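PDB 6DXU: glycosyl hydrolase family 2, TIM barrel domain protein from Parabacteroides merdae ATCC 43184, which is a gut bacterial beta-glucuronidase of glycoside hydrolase family 2, probably cleaving glucuronic acid from glucuronide conjugates. Local coordinates for residues 28-33 with 195-200; 200-205 with 295-300; 228-233 with 260-265. One frame throughout, in Å; residues are numbered along the deposited sequence.

Interaction 1. Residues 28-33 with 195-200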
loop_
_atom_site.group_PDB
_atom_site.type_symbol
_atom_site.label_atom_id
_atom_site.label_comp_id
_atom_site.label_asym_id
_atom_site.label_seq_id
_atom_site.Cartn_x
_atom_site.Cartn_y
_atom_site.Cartn_z
ATOM N N MET D 28 -24.739 -35.235 0.828
ATOM C CA MET D 28 -24.133 -36.099 1.835
ATOM C C MET D 28 -22.636 -35.855 2.010
ATOM O O MET D 28 -22.007 -36.506 2.851
ATOM C CB MET D 28 -24.373 -37.569 1.471
ATOM N N ASN D 29 -22.055 -34.942 1.232
ATOM C CA ASN D 29 -20.633 -34.618 1.271
ATOM C C ASN D 29 -20.342 -33.405 2.144
ATOM O O ASN D 29 -19.214 -32.874 2.113
ATOM C CB ASN D 29 -20.136 -34.371 -0.148
ATOM C CG ASN D 29 -21.105 -33.533 -0.941
ATOM O OD1 ASN D 29 -22.320 -33.674 -0.795
ATOM N ND2 ASN D 29 -20.582 -32.636 -1.763
ATOM N N LYS D 30 -21.343 -32.955 2.901
ATOM C CA LYS D 30 -21.297 -31.738 3.702
ATOM C C LYS D 30 -21.208 -32.130 5.170
ATOM O O LYS D 30 -22.112 -32.781 5.705
ATOM C CB LYS D 30 -22.550 -30.908 3.447
ATOM C CG LYS D 30 -22.545 -29.508 4.003
ATOM C CD LYS D 30 -23.568 -28.679 3.244
ATOM C CE LYS D 30 -23.477 -27.197 3.538
ATOM N NZ LYS D 30 -23.898 -26.390 2.338
ATOM N N ILE D 31 -20.138 -31.708 5.824
ATOM C CA ILE D 31 -19.810 -32.155 7.169
ATOM C C ILE D 31 -19.740 -30.942 8.076
ATOM O O ILE D 31 -18.905 -30.053 7.862
ATOM C CB ILE D 31 -18.491 -32.938 7.179
ATOM C CG1 ILE D 31 -18.623 -34.136 6.234
ATOM C CG2 ILE D 31 -18.131 -33.359 8.593
ATOM C CD1 ILE D 31 -17.305 -34.709 5.780
ATOM N N ARG D 32 -20.634 -30.879 9.062
ATOM C CA ARG D 32 -20.556 -29.806 10.041
ATOM C C ARG D 32 -19.330 -30.016 10.923
ATOM O O ARG D 32 -19.176 -31.070 11.542
ATOM C CB ARG D 32 -21.829 -29.760 10.877
ATOM C CG ARG D 32 -22.978 -29.124 10.142
ATOM C CD ARG D 32 -24.305 -29.350 10.882
ATOM N NE ARG D 32 -25.400 -28.753 10.129
ATOM C CZ ARG D 32 -26.675 -28.817 10.500
ATOM N NH1 ARG D 32 -27.008 -29.452 11.618
ATOM N NH2 ARG D 32 -27.609 -28.248 9.752
ATOM N N LEU D 33 -18.453 -29.020 10.981
ATOM C CA LEU D 33 -17.264 -29.095 11.828
ATOM C C LEU D 33 -17.638 -28.571 13.205
ATOM O O LEU D 33 -17.574 -27.375 13.473
ATOM C CB LEU D 33 -16.118 -28.292 11.221
ATOM C CG LEU D 33 -15.667 -28.756 9.847
ATOM C CD1 LEU D 33 -14.587 -27.788 9.313
ATOM C CD2 LEU D 33 -15.100 -30.161 9.979
ATOM N N ASN D 195 -18.959 -25.657 7.522
ATOM C CA ASN D 195 -19.085 -26.948 6.864
ATOM C C ASN D 195 -17.819 -27.250 6.086
ATOM O O ASN D 195 -17.276 -26.377 5.395
ATOM C CB ASN D 195 -20.271 -26.975 5.896
ATOM C CG ASN D 195 -21.560 -26.506 6.539
ATOM O OD1 ASN D 195 -22.136 -27.219 7.356
ATOM N ND2 ASN D 195 -22.017 -25.303 6.178
ATOM N N LEU D 196 -17.365 -28.491 6.199
ATOM C CA LEU D 196 -16.361 -29.020 5.296
ATOM C C LEU D 196 -17.114 -29.665 4.144
ATOM O O LEU D 196 -17.895 -30.595 4.357
ATOM C CB LEU D 196 -15.461 -30.035 5.998
ATOM C CG LEU D 196 -14.377 -30.659 5.112
ATOM C CD1 LEU D 196 -13.393 -29.591 4.711
ATOM C CD2 LEU D 196 -13.666 -31.783 5.862
ATOM N N VAL D 197 -16.872 -29.188 2.926
ATOM C CA VAL D 197 -17.624 -29.643 1.766
ATOM C C VAL D 197 -16.643 -30.297 0.817
ATOM O O VAL D 197 -15.749 -29.633 0.284
ATOM C CB VAL D 197 -18.363 -28.489 1.070
ATOM C CG1 VAL D 197 -19.148 -29.018 -0.131
ATOM C CG2 VAL D 197 -19.288 -27.783 2.058
ATOM N N TYR D 198 -16.806 -31.594 0.604
ATOM C CA TYR D 198 -16.048 -32.290 -0.421
ATOM C C TYR D 198 -16.819 -32.235 -1.732
ATOM O O TYR D 198 -18.018 -32.539 -1.766
ATOM C CB TYR D 198 -15.814 -33.744 -0.024
ATOM C CG TYR D 198 -14.926 -33.972 1.184
ATOM C CD1 TYR D 198 -15.425 -34.595 2.327
ATOM C CD2 TYR D 198 -13.581 -33.594 1.170
ATOM C CE1 TYR D 198 -14.611 -34.832 3.424
ATOM C CE2 TYR D 198 -12.757 -33.829 2.270
ATOM C CZ TYR D 198 -13.285 -34.451 3.392
ATOM O OH TYR D 198 -12.476 -34.699 4.483
ATOM N N LEU D 199 -16.129 -31.877 -2.809
ATOM C CA LEU D 199 -16.726 -31.788 -4.129
ATOM C C LEU D 199 -15.933 -32.636 -5.106
ATOM O O LEU D 199 -14.719 -32.796 -4.946
ATOM C CB LEU D 199 -16.744 -30.333 -4.638
ATOM C CG LEU D 199 -17.569 -29.358 -3.800
ATOM C CD1 LEU D 199 -17.259 -27.942 -4.275
ATOM C CD2 LEU D 199 -19.067 -29.682 -3.930
ATOM N N PRO D 200 -16.591 -33.165 -6.150
ATOM C CA PRO D 200 -15.843 -33.772 -7.259
ATOM C C PRO D 200 -15.230 -32.686 -8.132
ATOM O O PRO D 200 -15.344 -31.500 -7.807
ATOM C CB PRO D 200 -16.919 -34.564 -8.011
ATOM C CG PRO D 200 -18.167 -33.742 -7.799
ATOM C CD PRO D 200 -18.044 -33.153 -6.401
HETATM O O HOH W 1 -24.792 -27.355 7.758
#
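Asn29 tucks CG between its own backbone N and carbonyl carbon (chi1 43°), and this turn carries ND2 straight to the carbonyl of Tyr198. The bond from Asn29 ND2 to Tyr198 O is 2.6 Å long and almost linear, lying in the amide plane and running nearly along the C=O axis. The backbone answers in return, Tyr198 N donating to Asn29 O at 3.1 Å, so one asparagine grips both backbone polar atoms of Tyr198. Further along, Ile31 and Leu196 form a hydrogen-bonded antiparallel pair, with Leu196 N 2.8 Å from Ile31 O. On the side of the sheet that carries Ile31, its CD1 reaches Tyr198 CE1 at 3.6 Å, while Leu33 CD2 leans on Leu196 CB. On the opposite side, Lys30, with CG anti to its backbone N (chi1 -169°), passes CE over the amide of Asn195 on its way to a salt bridge with Asp111. Arg32 runs alongside Asn195, and a water accepts from Arg32 NE and donates to Asn195 OD1; the guanidinium also pairs with Glu345. With an alanine at Asn29, Tyr198 O would probably lose its side-chain donor and a gap would open beside Leu199 CD2. The chemistry implies an edge strand of the sugar-binding domain's sheet fastened by backbone bonds, with an amide extending the ladder beyond the last bridge and charged side chains anchored on one face.

Interaction 2. Residues 200-205 with 295-300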
loop_
_atom_site.group_PDB
_atom_site.type_symbol
_atom_site.label_atom_id
_atom_site.label_comp_id
_atom_site.label_asym_id
_atom_site.label_seq_id
_atom_site.Cartn_x
_atom_site.Cartn_y
_atom_site.Cartn_z
ATOM N N PRO D 200 -16.591 -33.165 -6.150
ATOM C CA PRO D 200 -15.843 -33.772 -7.259
ATOM C C PRO D 200 -15.230 -32.686 -8.132
ATOM O O PRO D 200 -15.344 -31.500 -7.807
ATOM C CB PRO D 200 -16.919 -34.564 -8.011
ATOM C CG PRO D 200 -18.167 -33.742 -7.799
ATOM C CD PRO D 200 -18.044 -33.153 -6.401
ATOM N N GLU D 201 -14.610 -33.074 -9.248
ATOM C CA GLU D 201 -13.970 -32.100 -10.136
ATOM C C GLU D 201 -14.951 -31.039 -10.614
ATOM O O GLU D 201 -14.620 -29.848 -10.647
ATOM C CB GLU D 201 -13.352 -32.814 -11.338
ATOM C CG GLU D 201 -12.049 -33.514 -11.025
ATOM C CD GLU D 201 -11.534 -34.326 -12.210
ATOM O OE1 GLU D 201 -10.308 -34.324 -12.429
ATOM O OE2 GLU D 201 -12.358 -34.933 -12.937
ATOM N N VAL D 202 -16.153 -31.445 -11.008
ATOM C CA VAL D 202 -17.131 -30.526 -11.577
ATOM C C VAL D 202 -18.330 -30.487 -10.653
ATOM O O VAL D 202 -18.929 -31.531 -10.373
ATOM C CB VAL D 202 -17.560 -30.940 -12.993
ATOM C CG1 VAL D 202 -18.530 -29.908 -13.555
ATOM C CG2 VAL D 202 -16.347 -31.090 -13.899
ATOM N N SER D 203 -18.702 -29.289 -10.210
ATOM C CA SER D 203 -19.859 -29.132 -9.343
ATOM C C SER D 203 -20.579 -27.844 -9.727
ATOM O O SER D 203 -20.232 -27.177 -10.709
ATOM C CB SER D 203 -19.449 -29.142 -7.865
ATOM O OG SER D 203 -18.506 -28.125 -7.591
ATOM N N PHE D 204 -21.602 -27.506 -8.951
ATOM C CA PHE D 204 -22.410 -26.317 -9.183
ATOM C C PHE D 204 -22.014 -25.249 -8.171
ATOM O O PHE D 204 -22.072 -25.482 -6.958
ATOM C CB PHE D 204 -23.898 -26.645 -9.068
ATOM C CG PHE D 204 -24.367 -27.711 -10.035
ATOM C CD1 PHE D 204 -24.669 -28.992 -9.590
ATOM C CD2 PHE D 204 -24.506 -27.427 -11.380
ATOM C CE1 PHE D 204 -25.095 -29.976 -10.477
ATOM C CE2 PHE D 204 -24.930 -28.394 -12.268
ATOM C CZ PHE D 204 -25.229 -29.677 -11.814
ATOM N N GLU D 205 -21.606 -24.086 -8.676
ATOM C CA GLU D 205 -21.316 -22.936 -7.829
ATOM C C GLU D 205 -22.581 -22.189 -7.431
ATOM O O GLU D 205 -22.693 -21.712 -6.295
ATOM C CB GLU D 205 -20.355 -21.989 -8.560
ATOM C CG GLU D 205 -20.003 -20.738 -7.782
ATOM C CD GLU D 205 -18.885 -19.938 -8.429
ATOM O OE1 GLU D 205 -18.623 -20.135 -9.635
ATOM O OE2 GLU D 205 -18.283 -19.092 -7.732
ATOM N N PRO D 295 -16.836 -39.301 -17.037
ATOM C CA PRO D 295 -16.324 -40.658 -16.784
ATOM C C PRO D 295 -15.846 -40.880 -15.362
ATOM O O PRO D 295 -15.775 -42.034 -14.925
ATOM C CB PRO D 295 -15.169 -40.783 -17.784
ATOM C CG PRO D 295 -15.588 -39.917 -18.914
ATOM C CD PRO D 295 -16.297 -38.747 -18.296
ATOM N N ASP D 296 -15.529 -39.826 -14.614
ATOM C CA ASP D 296 -14.935 -39.978 -13.293
ATOM C C ASP D 296 -15.836 -39.513 -12.154
ATOM O O ASP D 296 -15.377 -39.447 -11.008
ATOM C CB ASP D 296 -13.605 -39.230 -13.250
ATOM C CG ASP D 296 -12.596 -39.819 -14.200
ATOM O OD1 ASP D 296 -12.254 -41.008 -14.014
ATOM O OD2 ASP D 296 -12.164 -39.111 -15.138
ATOM N N GLN D 297 -17.096 -39.187 -12.423
ATOM C CA GLN D 297 -17.932 -38.670 -11.351
ATOM C C GLN D 297 -19.397 -38.756 -11.738
ATOM O O GLN D 297 -19.753 -38.717 -12.919
ATOM C CB GLN D 297 -17.582 -37.218 -11.014
ATOM C CG GLN D 297 -18.125 -36.237 -12.054
ATOM C CD GLN D 297 -17.988 -34.801 -11.623
ATOM O OE1 GLN D 297 -16.866 -34.279 -11.496
ATOM N NE2 GLN D 297 -19.126 -34.137 -11.411
ATOM N N THR D 298 -20.235 -38.891 -10.714
ATOM C CA THR D 298 -21.669 -38.662 -10.816
ATOM C C THR D 298 -22.036 -37.866 -9.573
ATOM O O THR D 298 -21.963 -38.394 -8.458
ATOM C CB THR D 298 -22.457 -39.970 -10.891
ATOM O OG1 THR D 298 -21.995 -40.741 -12.005
ATOM C CG2 THR D 298 -23.937 -39.683 -11.090
ATOM N N PHE D 299 -22.419 -36.606 -9.754
ATOM C CA PHE D 299 -22.630 -35.688 -8.644
ATOM C C PHE D 299 -24.046 -35.145 -8.729
ATOM O O PHE D 299 -24.413 -34.518 -9.727
ATOM C CB PHE D 299 -21.621 -34.540 -8.685
ATOM C CG PHE D 299 -21.811 -33.531 -7.591
ATOM C CD1 PHE D 299 -21.380 -33.795 -6.307
ATOM C CD2 PHE D 299 -22.448 -32.325 -7.849
ATOM C CE1 PHE D 299 -21.554 -32.871 -5.299
ATOM C CE2 PHE D 299 -22.630 -31.400 -6.845
ATOM C CZ PHE D 299 -22.183 -31.673 -5.569
ATOM N N THR D 300 -24.824 -35.362 -7.675
ATOM C CA THR D 300 -26.219 -34.960 -7.636
ATOM C C THR D 300 -26.454 -34.010 -6.476
ATOM O O THR D 300 -25.972 -34.241 -5.363
ATOM C CB THR D 300 -27.151 -36.161 -7.479
ATOM O OG1 THR D 300 -27.014 -37.020 -8.613
ATOM C CG2 THR D 300 -28.596 -35.684 -7.393
HETATM O O HOH W 2 -14.830 -35.940 -12.077
#
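Two hydrogen bonds between the Gln297 amide and the backbone of Val202 carry the polar half of this contact. Val202 N donates to Gln297 OE1 at 3.0 Å, and Gln297 NE2 returns a nearly straight bond to Val202 O at 2.8 Å. Both acceptors are met in the carbonyl plane on a lone pair, so the side-chain amide reads the residue much as a neighbouring strand would. Gln297 CG sits between its backbone N and carbonyl carbon (chi1 76°), and the chain beyond extends to deliver the amide. A water donates to both Gln297 OE1 and Glu201 OE2, while Glu201 OE1 is held by Asn105; Gln297 NE2 also donates to Val292 O, which helps fix the amide's rotation.

The apolar half centres on Phe299. Pro200 crosses it at about a right angle, with CD 3.4 Å from Phe299 CD1. At the ring's edge, Phe204 CD1 lies 4.2 Å from Phe299 CE2. Ser203 CB packs obliquely against that carbon.

Such packing between facing sheets is that of the immunoglobulin-like beta-sandwich of family 2 hydrolases: 203-213 belongs to one sheet and 297-305 to the other, joined here close to where strand 194-199 gives way to 203-213.

Interaction 3. Residues 228-233 with 260-265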
loop_
_atom_site.group_PDB
_atom_site.type_symbol
_atom_site.label_atom_id
_atom_site.label_comp_id
_atom_site.label_asym_id
_atom_site.label_seq_id
_atom_site.Cartn_x
_atom_site.Cartn_y
_atom_site.Cartn_z
ATOM N N PHE D 228 -21.162 -23.233 -13.120
ATOM C CA PHE D 228 -20.348 -24.396 -12.790
ATOM C C PHE D 228 -19.087 -23.998 -12.047
ATOM O O PHE D 228 -18.509 -22.936 -12.287
ATOM C CB PHE D 228 -19.956 -25.162 -14.054
ATOM C CG PHE D 228 -21.087 -25.947 -14.642
ATOM C CD1 PHE D 228 -21.349 -27.235 -14.203
ATOM C CD2 PHE D 228 -21.899 -25.387 -15.621
ATOM C CE1 PHE D 228 -22.397 -27.956 -14.731
ATOM C CE2 PHE D 228 -22.945 -26.106 -16.158
ATOM C CZ PHE D 228 -23.196 -27.391 -15.706
ATOM N N TYR D 229 -18.652 -24.880 -11.150
ATOM C CA TYR D 229 -17.339 -24.788 -10.530
ATOM C C TYR D 229 -16.493 -25.892 -11.147
ATOM O O TYR D 229 -16.797 -27.076 -10.986
ATOM C CB TYR D 229 -17.430 -24.914 -9.009
ATOM C CG TYR D 229 -16.120 -24.591 -8.331
ATOM C CD1 TYR D 229 -15.459 -23.394 -8.599
ATOM C CD2 TYR D 229 -15.542 -25.473 -7.434
ATOM C CE1 TYR D 229 -14.245 -23.088 -7.984
ATOM C CE2 TYR D 229 -14.340 -25.175 -6.806
ATOM C CZ TYR D 229 -13.693 -23.981 -7.088
ATOM O OH TYR D 229 -12.489 -23.683 -6.476
ATOM N N ASN D 230 -15.470 -25.501 -11.899
ATOM C CA ASN D 230 -14.738 -26.431 -12.751
ATOM C C ASN D 230 -13.261 -26.033 -12.793
ATOM O O ASN D 230 -12.731 -25.674 -13.857
ATOM C CB ASN D 230 -15.373 -26.441 -14.149
ATOM C CG ASN D 230 -14.729 -27.438 -15.097
ATOM O OD1 ASN D 230 -13.880 -28.247 -14.713
ATOM N ND2 ASN D 230 -15.140 -27.376 -16.365
ATOM N N PRO D 231 -12.560 -26.101 -11.656
ATOM C CA PRO D 231 -11.156 -25.655 -11.630
ATOM C C PRO D 231 -10.219 -26.522 -12.458
ATOM O O PRO D 231 -9.135 -26.048 -12.814
ATOM C CB PRO D 231 -10.791 -25.700 -10.133
ATOM C CG PRO D 231 -11.764 -26.669 -9.524
ATOM C CD PRO D 231 -13.037 -26.543 -10.328
ATOM N N GLU D 232 -10.582 -27.771 -12.763
ATOM C CA GLU D 232 -9.746 -28.631 -13.592
ATOM C C GLU D 232 -9.998 -28.465 -15.077
ATOM O O GLU D 232 -9.336 -29.139 -15.870
ATOM C CB GLU D 232 -9.933 -30.110 -13.240
ATOM C CG GLU D 232 -9.487 -30.485 -11.850
ATOM C CD GLU D 232 -7.983 -30.377 -11.648
ATOM O OE1 GLU D 232 -7.214 -30.413 -12.644
ATOM O OE2 GLU D 232 -7.568 -30.266 -10.476
ATOM N N ASP D 233 -10.936 -27.606 -15.472
ATOM C CA ASP D 233 -11.179 -27.309 -16.888
ATOM C C ASP D 233 -11.613 -28.555 -17.670
ATOM O O ASP D 233 -11.218 -28.763 -18.820
ATOM C CB ASP D 233 -9.935 -26.655 -17.511
ATOM C CG ASP D 233 -10.158 -26.198 -18.934
ATOM O OD1 ASP D 233 -9.271 -26.457 -19.783
ATOM O OD2 ASP D 233 -11.236 -25.619 -19.210
ATOM N N LEU D 260 -20.781 -27.947 -22.095
ATOM C CA LEU D 260 -19.565 -27.366 -21.524
ATOM C C LEU D 260 -19.841 -26.967 -20.080
ATOM O O LEU D 260 -20.579 -26.008 -19.832
ATOM C CB LEU D 260 -19.104 -26.159 -22.346
ATOM C CG LEU D 260 -18.043 -25.228 -21.746
ATOM C CD1 LEU D 260 -16.756 -25.978 -21.499
ATOM C CD2 LEU D 260 -17.814 -24.066 -22.701
ATOM N N PRO D 261 -19.289 -27.681 -19.099
ATOM C CA PRO D 261 -19.600 -27.390 -17.690
ATOM C C PRO D 261 -18.675 -26.314 -17.121
ATOM O O PRO D 261 -17.877 -26.560 -16.201
ATOM C CB PRO D 261 -19.386 -28.754 -17.025
ATOM C CG PRO D 261 -18.213 -29.321 -17.802
ATOM C CD PRO D 261 -18.372 -28.827 -19.229
ATOM N N LEU D 262 -18.779 -25.104 -17.679
ATOM C CA LEU D 262 -17.866 -24.008 -17.356
ATOM C C LEU D 262 -18.659 -22.709 -17.322
ATOM O O LEU D 262 -19.361 -22.390 -18.285
ATOM C CB LEU D 262 -16.743 -23.920 -18.400
ATOM C CG LEU D 262 -15.545 -22.998 -18.118
ATOM C CD1 LEU D 262 -14.713 -23.537 -16.961
ATOM C CD2 LEU D 262 -14.712 -22.872 -19.376
ATOM N N GLY D 263 -18.541 -21.950 -16.232
ATOM C CA GLY D 263 -19.280 -20.695 -16.186
ATOM C C GLY D 263 -20.793 -20.891 -16.149
ATOM O O GLY D 263 -21.308 -21.883 -15.624
ATOM N N ASP D 264 -21.515 -19.942 -16.751
ATOM C CA ASP D 264 -22.975 -19.938 -16.706
ATOM C C ASP D 264 -23.573 -20.815 -17.795
ATOM O O ASP D 264 -23.084 -20.838 -18.923
ATOM C CB ASP D 264 -23.544 -18.534 -16.911
ATOM C CG ASP D 264 -23.096 -17.546 -15.873
ATOM O OD1 ASP D 264 -22.621 -17.961 -14.801
ATOM O OD2 ASP D 264 -23.279 -16.339 -16.136
ATOM N N GLN D 265 -24.627 -21.559 -17.445
ATOM C CA GLN D 265 -25.389 -22.311 -18.436
ATOM C C GLN D 265 -26.859 -22.289 -18.058
ATOM O O GLN D 265 -27.207 -22.495 -16.890
ATOM C CB GLN D 265 -24.920 -23.766 -18.573
ATOM C CG GLN D 265 -23.477 -23.945 -19.050
ATOM C CD GLN D 265 -23.284 -23.636 -20.531
ATOM O OE1 GLN D 265 -24.201 -23.172 -21.212
ATOM N NE2 GLN D 265 -22.068 -23.862 -21.026
HETATM O O HOH W 3 -16.667 -22.794 -14.248
#
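Phe228 meets Pro261 from its first side-chain carbon onward. Its CB lies 3.3 Å from Pro261 O, and CG is nearly as close to the carbonyl carbon of the same residue. Along one branch of the ring, CD1 and CE1 run beneath Pro261 CB; along the other, CD2 passes Gly263 O, and CE2 comes within 3.6 Å of Gln265 CG. CZ, at the far end, still lies under Pro261 CA. The proline therefore lies over one face of the ring in a CH-pi contact, its CB 3.9 Å from the ring centroid and 18° off the normal, while Gln265 comes up at the edge. The glutamine does not waste its amide: Gln265 NE2 donates to Leu260 O on a lone pair, which ties down the turn centred on Pro261, an inverse gamma turn.

The backbone holds the phenylalanine in place, with Phe228 N donating to Gly263 O at 2.8 Å. A water accepts from Gly263 N and donates to Phe228 O, linking the two residues a second time. Asn230, its CG anti to the backbone N (chi1 -177°), sends ND2 to Pro261 O at 2.9 Å; this bond is bent, the donor standing above the carbonyl plane, and ND2 has a second acceptor in Ile234 O. Asn230 also opens a type I turn that ends at Asp233.

Phe204 meets the ring from the side away from Pro261, and Val202 and Val239 also pack against it, so the contact joins the ends of strands 219-229 and 263-273 to the interior of the sandwich. On the outer side the second subunit arrives: its Arg446 and Ser443 bind Asp233, its Lys450 donates to Leu262 O and Asp264 O, and its Asp454 accepts from Asp264 N, placing these loops beside its helix 442-459.

Overall arrangement
The three contacts form a chain from the sugar-binding domain into the adjoining beta-sandwich. Interactions 1 and 2, with centres about 14 Å apart, share Pro200 and meet at Phe299, where Asn29 ND2 lies 3.7 Å from Phe299 CE1. Interactions 2 and 3 are closer, about 10 Å between centres: Ser203 O and Tyr229 N, 2.8 Å apart, link adjacent strands of one sheet, and Phe204 CE2 packs 3.6 Å from Phe228 CE1. Interactions 1 and 3 do not touch, their nearest atoms being about 4 Å apart. None includes a residue of the bicine or sodium sites; this is domain-joining architecture that, through interaction 3, reaches a second subunit.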